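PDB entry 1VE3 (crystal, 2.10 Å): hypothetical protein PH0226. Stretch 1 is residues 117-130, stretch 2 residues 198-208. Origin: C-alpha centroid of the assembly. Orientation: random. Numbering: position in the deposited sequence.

Stretch 1 (117-130) EPLELNQVFKEVRR
Stretch 2 198-208: GVELLAKLYFT

What fills the apolar centre? Phe125, chi1 -76° and chi2 -6°, points toward stretch 2 and is buried there. Its CE2 lies 4.0 Å from Leu202 CB and 4.0 Å from Ala203 CB, and its CZ 4.3 Å from Val199 CG1; the ring also comes close to the backbone, CE2 of Phe125 lying 3.7 Å from Ala203 N and 3.7 Å from Val199 O. Phe207 (m, chi2 90°) turns its edge to the Phe125 face, centroids 6.0 Å apart, planes at 82°, and its CZ reaches Val128 CG1 at 3.9 Å.

How do the backbones run? Helix 118-130 follows Glu117, its N-cap, and crosses the helix carrying Val199 and Leu202 at -46°, axes 10.2 Å apart at closest approach. CA atoms pair Asn122 with Leu202 (6.4 Å), Phe125 with Ala203 (6.9 Å) and Arg129 with Tyr206 (6.5 Å). Tyr206, phi/psi -125/-21, leads into the strand at Phe207 (-137/165).

What closes the polar edge? Tyr206 (m, chi2 -70°) lays one ring face over Phe125 C and Lys126 CB, while its OH accepts a hydrogen bond from Asn122 ND2 at 2.5 Å. Asn122 (t, chi2 -129°) starts sideways, but its end comes nearer stretch 2. Long, extended Arg129 (t, t, t) brings CD to 4.0 Å from Tyr206 CB, laying aliphatic carbon along the tyrosine.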

# COMPACT_ATOMS: atom_id res chain seq x y z
N GLU A 117 -4.13 5.03 -27.32
CA GLU A 117 -4.74 4.20 -28.34
C GLU A 117 -3.53 3.67 -29.14
O GLU A 117 -2.41 4.14 -28.95
CB GLU A 117 -5.69 5.02 -29.22
CG GLU A 117 -5.04 6.06 -30.11
CD GLU A 117 -6.06 6.79 -30.97
OE1 GLU A 117 -7.01 6.14 -31.45
OE2 GLU A 117 -5.91 8.01 -31.17
N PRO A 118 -3.74 2.68 -30.03
CA PRO A 118 -2.63 2.12 -30.81
C PRO A 118 -1.63 3.08 -31.44
O PRO A 118 -0.42 2.95 -31.23
CB PRO A 118 -3.35 1.25 -31.84
CG PRO A 118 -4.52 0.72 -31.04
CD PRO A 118 -5.01 1.98 -30.33
N LEU A 119 -2.09 4.06 -32.21
CA LEU A 119 -1.14 4.97 -32.84
C LEU A 119 -0.38 5.84 -31.85
O LEU A 119 0.72 6.31 -32.16
CB LEU A 119 -1.84 5.84 -33.90
CG LEU A 119 -2.93 6.82 -33.48
CD1 LEU A 119 -2.35 7.96 -32.65
CD2 LEU A 119 -3.58 7.38 -34.74
N GLU A 120 -0.94 6.05 -30.67
CA GLU A 120 -0.28 6.87 -29.66
C GLU A 120 0.77 6.04 -28.93
O GLU A 120 1.88 6.52 -28.65
CB GLU A 120 -1.29 7.41 -28.64
CG GLU A 120 -2.44 8.21 -29.27
CD GLU A 120 -3.45 8.71 -28.24
OE1 GLU A 120 -3.76 7.96 -27.29
OE2 GLU A 120 -3.93 9.86 -28.39
N LEU A 121 0.43 4.79 -28.62
CA LEU A 121 1.38 3.93 -27.94
C LEU A 121 2.54 3.66 -28.89
O LEU A 121 3.67 3.47 -28.46
CB LEU A 121 0.74 2.62 -27.49
CG LEU A 121 1.64 1.75 -26.61
CD1 LEU A 121 2.09 2.55 -25.39
CD2 LEU A 121 0.90 0.50 -26.19
N ASN A 122 2.25 3.65 -30.20
CA ASN A 122 3.28 3.43 -31.20
C ASN A 122 4.30 4.57 -31.12
O ASN A 122 5.50 4.33 -31.18
CB ASN A 122 2.68 3.38 -32.61
CG ASN A 122 3.74 3.32 -33.70
OD1 ASN A 122 3.72 4.10 -34.65
ND2 ASN A 122 4.67 2.38 -33.56
N GLN A 123 3.80 5.80 -30.98
CA GLN A 123 4.66 6.98 -30.89
C GLN A 123 5.50 6.95 -29.62
O GLN A 123 6.67 7.32 -29.63
CB GLN A 123 3.82 8.26 -30.91
CG GLN A 123 2.77 8.30 -32.02
CD GLN A 123 1.72 9.39 -31.82
OE1 GLN A 123 1.18 9.56 -30.72
NE2 GLN A 123 1.41 10.12 -32.89
N VAL A 124 4.90 6.52 -28.51
CA VAL A 124 5.63 6.45 -27.25
C VAL A 124 6.80 5.47 -27.35
O VAL A 124 7.93 5.79 -26.98
CB VAL A 124 4.71 6.00 -26.10
CG1 VAL A 124 5.53 5.77 -24.84
CG2 VAL A 124 3.65 7.06 -25.85
N PHE A 125 6.53 4.26 -27.86
CA PHE A 125 7.59 3.26 -28.00
C PHE A 125 8.71 3.79 -28.88
O PHE A 125 9.89 3.56 -28.59
CB PHE A 125 7.05 1.96 -28.60
CG PHE A 125 6.26 1.11 -27.64
CD1 PHE A 125 6.17 1.43 -26.29
CD2 PHE A 125 5.62 -0.04 -28.09
CE1 PHE A 125 5.44 0.63 -25.41
CE2 PHE A 125 4.89 -0.85 -27.22
CZ PHE A 125 4.80 -0.51 -25.87
N LYS A 126 8.35 4.49 -29.95
CA LYS A 126 9.35 5.05 -30.86
C LYS A 126 10.21 6.05 -30.11
O LYS A 126 11.44 6.02 -30.20
CB LYS A 126 8.66 5.72 -32.05
CG LYS A 126 9.59 5.99 -33.22
CD LYS A 126 8.82 6.50 -34.43
CE LYS A 126 7.77 5.51 -34.88
NZ LYS A 126 6.99 6.02 -36.04
N GLU A 127 9.57 6.93 -29.35
CA GLU A 127 10.29 7.94 -28.56
C GLU A 127 11.16 7.31 -27.48
O GLU A 127 12.27 7.78 -27.22
CB GLU A 127 9.30 8.91 -27.91
CG GLU A 127 8.91 10.05 -28.82
CD GLU A 127 10.09 10.93 -29.16
OE1 GLU A 127 10.44 11.80 -28.34
OE2 GLU A 127 10.69 10.73 -30.24
N VAL A 128 10.66 6.24 -26.85
CA VAL A 128 11.41 5.56 -25.80
C VAL A 128 12.70 4.99 -26.38
O VAL A 128 13.78 5.15 -25.80
CB VAL A 128 10.60 4.40 -25.19
CG1 VAL A 128 11.48 3.60 -24.24
CG2 VAL A 128 9.37 4.96 -24.45
N ARG A 129 12.59 4.30 -27.51
CA ARG A 129 13.77 3.73 -28.13
C ARG A 129 14.79 4.81 -28.44
O ARG A 129 15.98 4.63 -28.21
CB ARG A 129 13.40 2.99 -29.42
CG ARG A 129 14.62 2.56 -30.21
CD ARG A 129 14.24 1.87 -31.51
NE ARG A 129 15.40 1.72 -32.38
CZ ARG A 129 16.08 2.74 -32.90
NH1 ARG A 129 15.71 3.99 -32.64
NH2 ARG A 129 17.12 2.51 -33.68
N ARG A 130 14.32 5.95 -28.93
CA ARG A 130 15.19 7.06 -29.30
C ARG A 130 15.99 7.68 -28.16
O ARG A 130 17.19 7.91 -28.30
CB ARG A 130 14.37 8.17 -29.99
CG ARG A 130 15.20 9.38 -30.40
CD ARG A 130 14.37 10.43 -31.10
NE ARG A 130 13.54 11.21 -30.19
CZ ARG A 130 14.02 11.97 -29.20
NH1 ARG A 130 15.33 12.05 -29.00
NH2 ARG A 130 13.19 12.65 -28.42
N GLY A 198 -1.22 -7.52 -28.15
CA GLY A 198 -1.21 -6.26 -28.87
C GLY A 198 -0.03 -5.39 -28.45
O GLY A 198 0.62 -4.75 -29.29
N VAL A 199 0.23 -5.35 -27.15
CA VAL A 199 1.33 -4.56 -26.62
C VAL A 199 2.66 -5.04 -27.20
O VAL A 199 3.44 -4.26 -27.73
CB VAL A 199 1.39 -4.65 -25.08
CG1 VAL A 199 2.63 -3.92 -24.55
CG2 VAL A 199 0.11 -4.05 -24.48
N GLU A 200 2.89 -6.34 -27.10
CA GLU A 200 4.13 -6.94 -27.59
C GLU A 200 4.34 -6.78 -29.09
O GLU A 200 5.47 -6.60 -29.53
CB GLU A 200 4.17 -8.42 -27.23
CG GLU A 200 5.19 -8.73 -26.13
CD GLU A 200 4.72 -9.79 -25.16
OE1 GLU A 200 4.33 -10.90 -25.62
OE2 GLU A 200 4.74 -9.51 -23.94
N LEU A 201 3.42 -6.99 -29.94
CA LEU A 201 3.44 -6.63 -31.38
C LEU A 201 4.03 -5.23 -31.73
O LEU A 201 4.84 -5.07 -32.64
CB LEU A 201 2.01 -6.73 -31.92
CG LEU A 201 1.94 -6.57 -33.44
CD1 LEU A 201 2.88 -7.53 -34.17
CD2 LEU A 201 0.54 -6.84 -34.01
N LEU A 202 3.58 -4.22 -30.95
CA LEU A 202 4.05 -2.88 -31.25
C LEU A 202 5.45 -2.85 -30.69
O LEU A 202 6.31 -2.18 -31.26
CB LEU A 202 3.14 -1.87 -30.62
CG LEU A 202 1.77 -1.65 -31.28
CD1 LEU A 202 1.02 -0.53 -30.57
CD2 LEU A 202 1.97 -1.29 -32.75
N ALA A 203 5.68 -3.53 -29.58
CA ALA A 203 7.01 -3.52 -28.97
C ALA A 203 8.04 -4.14 -29.92
O ALA A 203 9.16 -3.65 -30.02
CB ALA A 203 6.98 -4.29 -27.64
N LYS A 204 7.64 -5.20 -30.63
CA LYS A 204 8.54 -5.89 -31.56
C LYS A 204 9.07 -5.01 -32.69
O LYS A 204 10.03 -5.39 -33.37
CB LYS A 204 7.83 -7.11 -32.17
CG LYS A 204 7.57 -8.25 -31.20
CD LYS A 204 6.90 -9.41 -31.92
CE LYS A 204 6.63 -10.58 -30.97
NZ LYS A 204 7.87 -11.20 -30.42
N LEU A 205 8.46 -3.84 -32.90
CA LEU A 205 8.92 -2.94 -33.95
C LEU A 205 10.13 -2.14 -33.49
O LEU A 205 10.91 -1.65 -34.31
CB LEU A 205 7.82 -1.96 -34.36
CG LEU A 205 6.43 -2.48 -34.75
CD1 LEU A 205 5.61 -1.32 -35.34
CD2 LEU A 205 6.55 -3.61 -35.76
N TYR A 206 10.29 -2.01 -32.17
CA TYR A 206 11.38 -1.21 -31.62
C TYR A 206 12.31 -1.91 -30.64
O TYR A 206 13.42 -1.45 -30.41
CB TYR A 206 10.79 0.03 -30.94
CG TYR A 206 9.81 0.77 -31.81
CD1 TYR A 206 10.23 1.48 -32.93
CD2 TYR A 206 8.43 0.71 -31.55
CE1 TYR A 206 9.33 2.10 -33.78
CE2 TYR A 206 7.51 1.33 -32.39
CZ TYR A 206 7.97 2.02 -33.51
OH TYR A 206 7.07 2.62 -34.36
N PHE A 207 11.86 -3.01 -30.03
CA PHE A 207 12.69 -3.68 -29.04
C PHE A 207 12.73 -5.19 -29.14
O PHE A 207 11.90 -5.81 -29.81
CB PHE A 207 12.23 -3.37 -27.62
CG PHE A 207 11.82 -1.94 -27.38
CD1 PHE A 207 10.50 -1.55 -27.59
CD2 PHE A 207 12.73 -1.01 -26.89
CE1 PHE A 207 10.09 -0.24 -27.30
CE2 PHE A 207 12.34 0.28 -26.60
CZ PHE A 207 11.03 0.68 -26.81
N THR A 208 13.71 -5.78 -28.46
CA THR A 208 13.84 -7.22 -28.35
C THR A 208 13.63 -7.41 -26.84
O THR A 208 14.06 -6.57 -26.05
CB THR A 208 15.25 -7.69 -28.74
OG1 THR A 208 16.25 -7.05 -27.93
CG2 THR A 208 15.52 -7.34 -30.19